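Long-range contacts in O-methyltransferase, SAM-dependent (Legionella pneumophila subsp. pneumophila, PDB 3R3H), which probably transfers a methyl group from S-adenosylmethionine to a hydroxyl oxygen of a substrate that is not identified: residues I171-K176 with I210-F215; M42-E47 with T71-L76. All coordinates share one frame; numbering follows the deposited sequence.

Contact 1. Residues I171-K176 with I210-F215; sequences IFWDGK and IADGMF
Ile-171 and Phe-172 hold Asp-212 and Gly-213 by two backbone hydrogen bonds. Ile-171 N donates to Gly-213 O at 3.1 Å. Phe-172 N gives the second, to Asp-212 O at 2.8 Å.

The apolar packing lies beside these bonds. Ile-171 CD1 meets the edge of the Phe-215 ring, 3.5 Å from CD2. The CG2 branch of Ile-171, anti to the backbone N, lies 3.7 Å from Phe-215 CD2. The Phe-172 ring lies against the backbone of Gly-213, with CE2 3.5 Å from CA. Leu-207 touches Ile-171, Phe-172 and Phe-215, and Ile-19 of the second subunit packs on Ile-171.

The Asp-212 carboxylate lies by the turn at Trp-173, though it is crowded against Phe-172 O in the model and its exact place is doubtful. Asp-174 N makes a weak bond to Asp-212 OD2 (3.2 Å), while Asn-170 ND2 binds OD1. The Trp-173 ring approaches OD1 obliquely, its plane 53° from the carboxylate. The backbone at Trp-173 fits an inverse gamma turn. The contact joins the loop after strand 164-169 to the start of its antiparallel neighbour 214-219, in the Rossmann-like sheet of class I methyltransferases.

Contact 2. Residues M42-E47 with T71-L76; sequences MQVAPE and TGYSAL
Gln-43 and Val-44 run past Thr-71 and Ser-74 with their chain directions 47° apart. The backbones stay separate, and the closest CA atoms, those of Val-44 and Ser-74, are 6.5 Å apart. Each segment leads from a loop into the first turn of a helix. Ala-45 is the N-cap residue of helix 46-59, and Gly-72 is that of helix 73-80. The fold is the Rossmann-like fold of class I methyltransferases. Thr-71 and Gly-72 lie in the turn after strand 63-68, the first of its parallel strands. In this family that turn usually lines the S-adenosylmethionine site, so a similar place is likely here.

The contact is carried by side chains. Those of Gln-43 and Thr-71 lie alongside, pointing opposite ways. Gln-43 CG comes beside Thr-71 OG1 and CG2, and the bend at chi2 (32°) brings CD against the same threonine. The distance from Gln-43 CG to Thr-71 CG2 is 3.7 Å.

Val-44 supplies the apolar middle. Its CG1 branch lies 3.8 Å from Ser-74 CB and 4.2 Å from Tyr-73 CD1. Ala-49 and Met-52 of helix 46-59 pack on the same valine. The polar end of Ser-74 is held by Glu-66, whose OE1 is hydrogen-bonded to OG.

Tyr-73 has CG anti to its backbone N (chi1 179°), and the ring extends toward helix 46-59. Its hydroxyl is hydrogen-bonded to Glu-23 OE2. The same oxygen, Tyr-73 OH, lies 3.6 Å from Pro-46 CA and 4.0 Å from Pro-46 CB.

Along the chain, contact 2 comes first. Segment 42-47 leads into helix 46-59, strand 63-68 follows, and segment 71-76 closes the loop at the start of helix 73-80. The chain then builds the other parallel strands. Contact 1 opens after strand 164-169. It closes at strand 214-219, once helix 185-198 and strand 203-208 have been passed. The two loops are in series and neither crosses the other. Contact 2 ties two helix starts together beside the first parallel strand. Contact 1 ties the loop after strand 164-169 to the start of antiparallel strand 214-219, where the second subunit packs. Their centres are about 17 Å apart. Gln-48 of helix 46-59 touches Ile-210 and Ala-211, which links the two regions.

Contact 1. Residues I171-K176 with I210-F215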
loop_
_atom_site.group_PDB
_atom_site.type_symbol
_atom_site.label_atom_id
_atom_site.label_comp_id
_atom_site.label_asym_id
_atom_site.label_seq_id
_atom_site.Cartn_x
_atom_site.Cartn_y
_atom_site.Cartn_z
ATOM N N ILE A 171 -5.396 -7.012 -11.211
ATOM C CA ILE A 171 -4.341 -7.991 -11.455
ATOM C C ILE A 171 -4.962 -9.400 -11.453
ATOM O O ILE A 171 -4.601 -10.272 -12.255
ATOM C CB ILE A 171 -3.213 -7.844 -10.409
ATOM C CG1 ILE A 171 -2.585 -6.451 -10.541
ATOM C CG2 ILE A 171 -2.150 -8.886 -10.631
ATOM C CD1 ILE A 171 -2.191 -6.089 -11.950
ATOM N N PHE A 172 -5.903 -9.613 -10.548
ATOM C CA PHE A 172 -6.622 -10.874 -10.496
ATOM C C PHE A 172 -7.934 -10.434 -11.145
ATOM O O PHE A 172 -8.737 -9.752 -10.514
ATOM C CB PHE A 172 -6.887 -11.297 -9.050
ATOM C CG PHE A 172 -5.737 -11.033 -8.100
ATOM C CD1 PHE A 172 -4.423 -11.382 -8.437
ATOM C CD2 PHE A 172 -5.979 -10.467 -6.851
ATOM C CE1 PHE A 172 -3.377 -11.167 -7.541
ATOM C CE2 PHE A 172 -4.942 -10.252 -5.954
ATOM C CZ PHE A 172 -3.640 -10.601 -6.295
ATOM N N TRP A 173 -8.150 -10.773 -12.407
ATOM C CA TRP A 173 -9.368 -10.354 -13.096
ATOM C C TRP A 173 -10.603 -11.053 -12.502
ATOM O O TRP A 173 -11.336 -11.745 -13.203
ATOM C CB TRP A 173 -9.216 -10.681 -14.587
ATOM C CG TRP A 173 -10.201 -10.054 -15.542
ATOM C CD1 TRP A 173 -10.636 -10.600 -16.711
ATOM C CD2 TRP A 173 -10.784 -8.736 -15.477
ATOM N NE1 TRP A 173 -11.443 -9.718 -17.381
ATOM C CE2 TRP A 173 -11.555 -8.564 -16.649
ATOM C CE3 TRP A 173 -10.732 -7.684 -14.542
ATOM C CZ2 TRP A 173 -12.263 -7.393 -16.925
ATOM C CZ3 TRP A 173 -11.438 -6.515 -14.814
ATOM C CH2 TRP A 173 -12.194 -6.383 -15.999
ATOM N N ASP A 174 -10.821 -10.861 -11.205
ATOM C CA ASP A 174 -11.946 -11.449 -10.484
ATOM C C ASP A 174 -11.696 -12.924 -10.204
ATOM O O ASP A 174 -12.594 -13.657 -9.782
ATOM C CB ASP A 174 -13.245 -11.277 -11.275
ATOM C CG ASP A 174 -14.474 -11.766 -10.512
ATOM O OD1 ASP A 174 -14.659 -11.389 -9.335
ATOM O OD2 ASP A 174 -15.271 -12.521 -11.101
ATOM N N GLY A 175 -10.455 -13.351 -10.420
ATOM C CA GLY A 175 -10.106 -14.740 -10.191
ATOM C C GLY A 175 -10.162 -15.537 -11.482
ATOM O O GLY A 175 -10.181 -16.766 -11.468
ATOM N N LYS A 176 -10.195 -14.822 -12.600
ATOM C CA LYS A 176 -10.245 -15.445 -13.909
ATOM C C LYS A 176 -8.828 -15.615 -14.470
ATOM O O LYS A 176 -8.660 -16.095 -15.593
ATOM C CB LYS A 176 -11.084 -14.596 -14.862
ATOM C CG LYS A 176 -12.417 -14.180 -14.303
ATOM C CD LYS A 176 -13.565 -14.894 -14.973
ATOM C CE LYS A 176 -13.869 -16.230 -14.309
ATOM N NZ LYS A 176 -15.139 -16.832 -14.839
ATOM N N ILE A 210 -5.890 -6.039 -2.364
ATOM C CA ILE A 210 -6.874 -5.108 -1.828
ATOM C C ILE A 210 -8.056 -4.839 -2.752
ATOM O O ILE A 210 -9.219 -4.848 -2.319
ATOM C CB ILE A 210 -6.221 -3.751 -1.476
ATOM C CG1 ILE A 210 -5.262 -3.343 -2.587
ATOM C CG2 ILE A 210 -5.539 -3.830 -0.131
ATOM C CD1 ILE A 210 -4.644 -1.978 -2.381
ATOM N N ALA A 211 -7.761 -4.573 -4.016
ATOM C CA ALA A 211 -8.826 -4.278 -4.966
ATOM C C ALA A 211 -9.166 -5.569 -5.703
ATOM O O ALA A 211 -9.676 -6.523 -5.114
ATOM C CB ALA A 211 -8.349 -3.200 -5.950
ATOM N N ASP A 212 -8.895 -5.572 -7.002
ATOM C CA ASP A 212 -9.080 -6.753 -7.820
ATOM C C ASP A 212 -7.617 -7.124 -7.981
ATOM O O ASP A 212 -7.216 -7.734 -8.970
ATOM C CB ASP A 212 -9.660 -6.405 -9.190
ATOM C CG ASP A 212 -10.379 -7.574 -9.825
ATOM O OD1 ASP A 212 -10.598 -7.555 -11.065
ATOM O OD2 ASP A 212 -10.739 -8.508 -9.070
ATOM N N GLY A 213 -6.832 -6.722 -6.985
ATOM C CA GLY A 213 -5.407 -6.949 -7.009
ATOM C C GLY A 213 -4.789 -5.686 -7.573
ATOM O O GLY A 213 -5.201 -5.216 -8.634
ATOM N N MET A 214 -3.827 -5.113 -6.857
ATOM C CA MET A 214 -3.161 -3.894 -7.314
ATOM C C MET A 214 -1.645 -4.078 -7.283
ATOM O O MET A 214 -1.049 -4.407 -6.252
ATOM C CB MET A 214 -3.579 -2.694 -6.448
ATOM C CG MET A 214 -3.063 -1.343 -6.957
ATOM S SD MET A 214 -3.741 0.098 -6.097
ATOM C CE MET A 214 -5.264 0.396 -7.091
ATOM N N PHE A 215 -1.029 -3.877 -8.438
ATOM C CA PHE A 215 0.409 -4.038 -8.583
ATOM C C PHE A 215 1.103 -2.693 -8.449
ATOM O O PHE A 215 0.698 -1.718 -9.080
ATOM C CB PHE A 215 0.722 -4.602 -9.971
ATOM C CG PHE A 215 1.378 -5.967 -9.970
ATOM C CD1 PHE A 215 2.407 -6.278 -9.079
ATOM C CD2 PHE A 215 1.018 -6.917 -10.926
ATOM C CE1 PHE A 215 3.072 -7.510 -9.143
ATOM C CE2 PHE A 215 1.673 -8.148 -11.002
ATOM C CZ PHE A 215 2.704 -8.447 -10.109
#

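Contact 2. Residues M42-E47 with T71-L76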
loop_
_atom_site.group_PDB
_atom_site.type_symbol
_atom_site.label_atom_id
_atom_site.label_comp_id
_atom_site.label_asym_id
_atom_site.label_seq_id
_atom_site.Cartn_x
_atom_site.Cartn_y
_atom_site.Cartn_z
ATOM N N MET A 42 -16.546 0.319 -12.434
ATOM C CA MET A 42 -15.173 0.437 -12.927
ATOM C C MET A 42 -14.423 1.470 -12.092
ATOM O O MET A 42 -13.214 1.673 -12.250
ATOM C CB MET A 42 -15.132 0.874 -14.400
ATOM C CG MET A 42 -16.485 1.066 -15.079
ATOM S SD MET A 42 -16.911 -0.278 -16.215
ATOM C CE MET A 42 -16.217 0.291 -17.757
ATOM N N GLN A 43 -15.154 2.108 -11.187
ATOM C CA GLN A 43 -14.591 3.147 -10.341
ATOM C C GLN A 43 -13.816 2.633 -9.136
ATOM O O GLN A 43 -14.251 1.711 -8.442
ATOM C CB GLN A 43 -15.707 4.089 -9.899
ATOM C CG GLN A 43 -15.676 5.448 -10.583
ATOM C CD GLN A 43 -15.142 5.407 -12.014
ATOM O OE1 GLN A 43 -15.628 4.653 -12.863
ATOM N NE2 GLN A 43 -14.137 6.240 -12.287
ATOM N N VAL A 44 -12.656 3.242 -8.909
ATOM C CA VAL A 44 -11.791 2.874 -7.807
ATOM C C VAL A 44 -12.637 2.997 -6.524
ATOM O O VAL A 44 -13.585 3.784 -6.476
ATOM C CB VAL A 44 -10.503 3.799 -7.801
ATOM C CG1 VAL A 44 -10.772 5.113 -7.086
ATOM C CG2 VAL A 44 -9.340 3.075 -7.180
ATOM N N ALA A 45 -12.327 2.197 -5.507
ATOM C CA ALA A 45 -13.086 2.239 -4.266
ATOM C C ALA A 45 -12.599 3.392 -3.414
ATOM O O ALA A 45 -11.436 3.793 -3.499
ATOM C CB ALA A 45 -12.936 0.944 -3.511
ATOM N N PRO A 46 -13.490 3.940 -2.570
ATOM C CA PRO A 46 -13.195 5.065 -1.675
ATOM C C PRO A 46 -11.834 5.020 -0.994
ATOM O O PRO A 46 -11.116 6.024 -0.990
ATOM C CB PRO A 46 -14.336 5.008 -0.670
ATOM C CG PRO A 46 -15.473 4.559 -1.516
ATOM C CD PRO A 46 -14.875 3.463 -2.369
ATOM N N GLU A 47 -11.489 3.871 -0.406
ATOM C CA GLU A 47 -10.214 3.717 0.302
ATOM C C GLU A 47 -9.062 3.402 -0.642
ATOM O O GLU A 47 -7.882 3.587 -0.291
ATOM C CB GLU A 47 -10.321 2.633 1.379
ATOM C CG GLU A 47 -11.576 1.804 1.301
ATOM C CD GLU A 47 -11.612 0.934 0.076
ATOM O OE1 GLU A 47 -12.681 0.376 -0.243
ATOM O OE2 GLU A 47 -10.559 0.806 -0.566
ATOM N N THR A 71 -15.574 8.316 -13.912
ATOM C CA THR A 71 -16.690 9.164 -13.509
ATOM C C THR A 71 -16.007 10.508 -13.168
ATOM O O THR A 71 -16.644 11.573 -13.195
ATOM C CB THR A 71 -17.428 8.633 -12.237
ATOM O OG1 THR A 71 -16.484 8.394 -11.177
ATOM C CG2 THR A 71 -18.213 7.365 -12.569
ATOM N N GLY A 72 -14.704 10.441 -12.873
ATOM C CA GLY A 72 -13.950 11.630 -12.540
ATOM C C GLY A 72 -13.655 11.699 -11.058
ATOM O O GLY A 72 -13.130 12.698 -10.568
ATOM N N TYR A 73 -13.983 10.613 -10.352
ATOM C CA TYR A 73 -13.778 10.486 -8.903
ATOM C C TYR A 73 -12.304 10.307 -8.528
ATOM O O TYR A 73 -11.792 11.019 -7.649
ATOM C CB TYR A 73 -14.596 9.304 -8.367
ATOM C CG TYR A 73 -14.464 9.039 -6.880
ATOM C CD1 TYR A 73 -13.337 8.405 -6.352
ATOM C CD2 TYR A 73 -15.463 9.433 -6.000
ATOM C CE1 TYR A 73 -13.214 8.170 -4.973
ATOM C CE2 TYR A 73 -15.350 9.214 -4.622
ATOM C CZ TYR A 73 -14.230 8.585 -4.115
ATOM O OH TYR A 73 -14.132 8.398 -2.759
ATOM N N SER A 74 -11.621 9.365 -9.180
ATOM C CA SER A 74 -10.212 9.132 -8.878
ATOM C C SER A 74 -9.336 10.318 -9.293
ATOM O O SER A 74 -8.288 10.563 -8.697
ATOM C CB SER A 74 -9.715 7.831 -9.546
ATOM O OG SER A 74 -10.163 7.715 -10.885
ATOM N N ALA A 75 -9.777 11.055 -10.307
ATOM C CA ALA A 75 -9.032 12.218 -10.790
ATOM C C ALA A 75 -9.114 13.358 -9.762
ATOM O O ALA A 75 -8.150 14.123 -9.571
ATOM C CB ALA A 75 -9.600 12.682 -12.139
ATOM N N LEU A 76 -10.274 13.455 -9.110
ATOM C CA LEU A 76 -10.507 14.475 -8.110
ATOM C C LEU A 76 -9.681 14.176 -6.872
ATOM O O LEU A 76 -8.908 15.026 -6.396
ATOM C CB LEU A 76 -11.988 14.501 -7.758
ATOM C CG LEU A 76 -12.411 15.503 -6.676
ATOM C CD1 LEU A 76 -12.035 16.923 -7.100
ATOM C CD2 LEU A 76 -13.908 15.376 -6.462
#